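Local coordinates for protein O-methyltransferase, putative (Bacillus cereus, PDB 3DUW) that probably transfers the methyl group of S-adenosyl-L-methionine to a hydroxyl of its acceptor and binds the product S-adenosyl-L-homocysteine, at residues V168-E173 with G212-I217. Sequence-based numbering, arbitrary orientation.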
loop_
_atom_site.group_PDB
_atom_site.type_symbol
_atom_site.label_atom_id
_atom_site.label_comp_id
_atom_site.label_asym_id
_atom_site.label_seq_id
_atom_site.Cartn_x
_atom_site.Cartn_y
_atom_site.Cartn_z
ATOM N N VAL A 168 10.636 -5.500 -6.266
ATOM C CA VAL A 168 10.375 -6.878 -6.645
ATOM C C VAL A 168 9.701 -7.069 -8.004
ATOM O O VAL A 168 9.118 -8.119 -8.264
ATOM C CB VAL A 168 9.557 -7.595 -5.547
ATOM C CG1 VAL A 168 10.368 -7.639 -4.253
ATOM C CG2 VAL A 168 8.237 -6.880 -5.323
ATOM N N VAL A 169 9.784 -6.057 -8.865
ATOM C CA VAL A 169 9.221 -6.139 -10.219
ATOM C C VAL A 169 10.347 -5.866 -11.214
ATOM O O VAL A 169 10.445 -6.520 -12.255
ATOM C CB VAL A 169 8.052 -5.145 -10.402
ATOM C CG1 VAL A 169 7.680 -5.016 -11.872
ATOM C CG2 VAL A 169 6.850 -5.640 -9.606
ATOM N N ARG A 170 11.192 -4.897 -10.873
ATOM C CA ARG A 170 12.377 -4.552 -11.650
ATOM C C ARG A 170 12.180 -4.441 -13.163
ATOM O O ARG A 170 12.721 -5.232 -13.943
ATOM C CB ARG A 170 13.473 -5.570 -11.319
ATOM C CG ARG A 170 13.498 -5.943 -9.831
ATOM C CD ARG A 170 14.687 -6.822 -9.470
ATOM N NE ARG A 170 15.950 -6.094 -9.538
ATOM C CZ ARG A 170 16.428 -5.307 -8.576
ATOM N NH1 ARG A 170 15.762 -5.133 -7.439
ATOM N NH2 ARG A 170 17.578 -4.678 -8.755
ATOM N N GLU A 171 11.406 -3.436 -13.558
ATOM C CA GLU A 171 11.108 -3.150 -14.956
ATOM C C GLU A 171 10.450 -4.316 -15.690
ATOM O O GLU A 171 10.533 -4.423 -16.917
ATOM C CB GLU A 171 12.384 -2.697 -15.678
ATOM C CG GLU A 171 13.038 -1.497 -15.005
ATOM C CD GLU A 171 14.121 -0.858 -15.848
ATOM O OE1 GLU A 171 14.999 -1.591 -16.352
ATOM O OE2 GLU A 171 14.098 0.382 -15.996
ATOM N N GLY A 172 9.781 -5.177 -14.928
ATOM C CA GLY A 172 9.091 -6.315 -15.506
ATOM C C GLY A 172 9.923 -7.569 -15.696
ATOM O O GLY A 172 9.401 -8.598 -16.125
ATOM N N GLU A 173 11.210 -7.496 -15.371
ATOM C CA GLU A 173 12.096 -8.642 -15.535
ATOM C C GLU A 173 11.789 -9.796 -14.588
ATOM O O GLU A 173 12.247 -10.921 -14.798
ATOM C CB GLU A 173 13.550 -8.200 -15.360
ATOM C CG GLU A 173 14.063 -7.337 -16.501
ATOM C CD GLU A 173 15.464 -6.819 -16.252
ATOM O OE1 GLU A 173 16.320 -7.615 -15.812
ATOM O OE2 GLU A 173 15.711 -5.619 -16.504
ATOM N N GLY A 212 11.132 4.899 -11.854
ATOM C CA GLY A 212 10.884 4.007 -12.964
ATOM C C GLY A 212 9.788 3.001 -12.674
ATOM O O GLY A 212 8.931 3.216 -11.815
ATOM N N TYR A 213 9.842 1.889 -13.392
ATOM C CA TYR A 213 8.860 0.820 -13.281
ATOM C C TYR A 213 9.394 -0.284 -12.374
ATOM O O TYR A 213 10.384 -0.939 -12.694
ATOM C CB TYR A 213 8.560 0.322 -14.702
ATOM C CG TYR A 213 7.812 -0.984 -14.838
ATOM C CD1 TYR A 213 6.792 -1.343 -13.956
ATOM C CD2 TYR A 213 8.106 -1.848 -15.892
ATOM C CE1 TYR A 213 6.087 -2.536 -14.124
ATOM C CE2 TYR A 213 7.412 -3.028 -16.069
ATOM C CZ TYR A 213 6.409 -3.371 -15.186
ATOM O OH TYR A 213 5.751 -4.557 -15.369
ATOM N N ASP A 214 8.742 -0.469 -11.228
ATOM C CA ASP A 214 9.157 -1.472 -10.253
ATOM C C ASP A 214 7.927 -1.937 -9.472
ATOM O O ASP A 214 6.842 -2.050 -10.034
ATOM C CB ASP A 214 10.208 -0.867 -9.307
ATOM C CG ASP A 214 11.212 -1.890 -8.799
ATOM O OD1 ASP A 214 10.893 -3.102 -8.769
ATOM O OD2 ASP A 214 12.324 -1.468 -8.410
ATOM N N GLY A 215 8.089 -2.202 -8.183
ATOM C CA GLY A 215 6.957 -2.659 -7.400
ATOM C C GLY A 215 7.371 -3.203 -6.049
ATOM O O GLY A 215 8.557 -3.336 -5.757
ATOM N N PHE A 216 6.383 -3.532 -5.227
ATOM C CA PHE A 216 6.655 -4.048 -3.898
ATOM C C PHE A 216 5.696 -5.141 -3.464
ATOM O O PHE A 216 4.568 -5.249 -3.961
ATOM C CB PHE A 216 6.600 -2.919 -2.859
ATOM C CG PHE A 216 5.215 -2.365 -2.634
ATOM C CD1 PHE A 216 4.646 -1.471 -3.540
ATOM C CD2 PHE A 216 4.474 -2.749 -1.519
ATOM C CE1 PHE A 216 3.358 -0.967 -3.339
ATOM C CE2 PHE A 216 3.188 -2.251 -1.308
ATOM C CZ PHE A 216 2.631 -1.358 -2.220
ATOM N N ILE A 217 6.177 -5.956 -2.536
ATOM C CA ILE A 217 5.388 -7.020 -1.949
ATOM C C ILE A 217 4.988 -6.561 -0.548
ATOM O O ILE A 217 5.773 -5.922 0.159
ATOM C CB ILE A 217 6.210 -8.331 -1.827
ATOM C CG1 ILE A 217 6.140 -9.115 -3.140
ATOM C CG2 ILE A 217 5.704 -9.171 -0.652
ATOM C CD1 ILE A 217 7.147 -10.250 -3.236
HETATM O O HOH W 1 11.708 1.914 -15.560
#
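OD1 of D214 is gripped by two successive backbone amides of the loop that follows strand 162-166 in this Rossmann-like methyltransferase fold. The N of R170 lies 2.8 Å from D214 OD1 and comes from above the carboxylate plane, whereas the N of V169, at 3.2 Å from the same oxygen, meets it nearly head-on along the C-O bond. The other carboxylate oxygen, OD2, bonds to ND2 of N167, so both oxygens hold the loop as it leaves the sheet. The guanidinium of R170 makes no direct salt bridge with D214; its NH1 hydrogen-bonds the carbonyl O of N167 instead. On either side of the aspartate, main-chain bonds continue the join to the segment 212-217; strand 214-221 runs antiparallel to 162-166. V168 N donates to G215 O at 3.0 Å in a nearly straight bond (167°), and E171 N reaches Y213 O at 2.8 Å with a more bent one (138°). Between these bonds V169 drops its side chain onto the strand backbone: CB sits 3.3 Å from D214 O, and CG2 lies directly against the CA of G215, which carries no side chain. With CG anti to the backbone N (chi1 167°), the Y213 ring lies beside the E171-G172 peptide and touches CG1 of V169. Y213 OH bonds to Q206 on the adjoining strand, and W7 of the second subunit meets the ring edge-to-face, placing this turn beside the dimer contact. At the solvent-facing end, one water links the two segments, accepting from Y213 N and donating to E171 OE2, 2.9 Å from each.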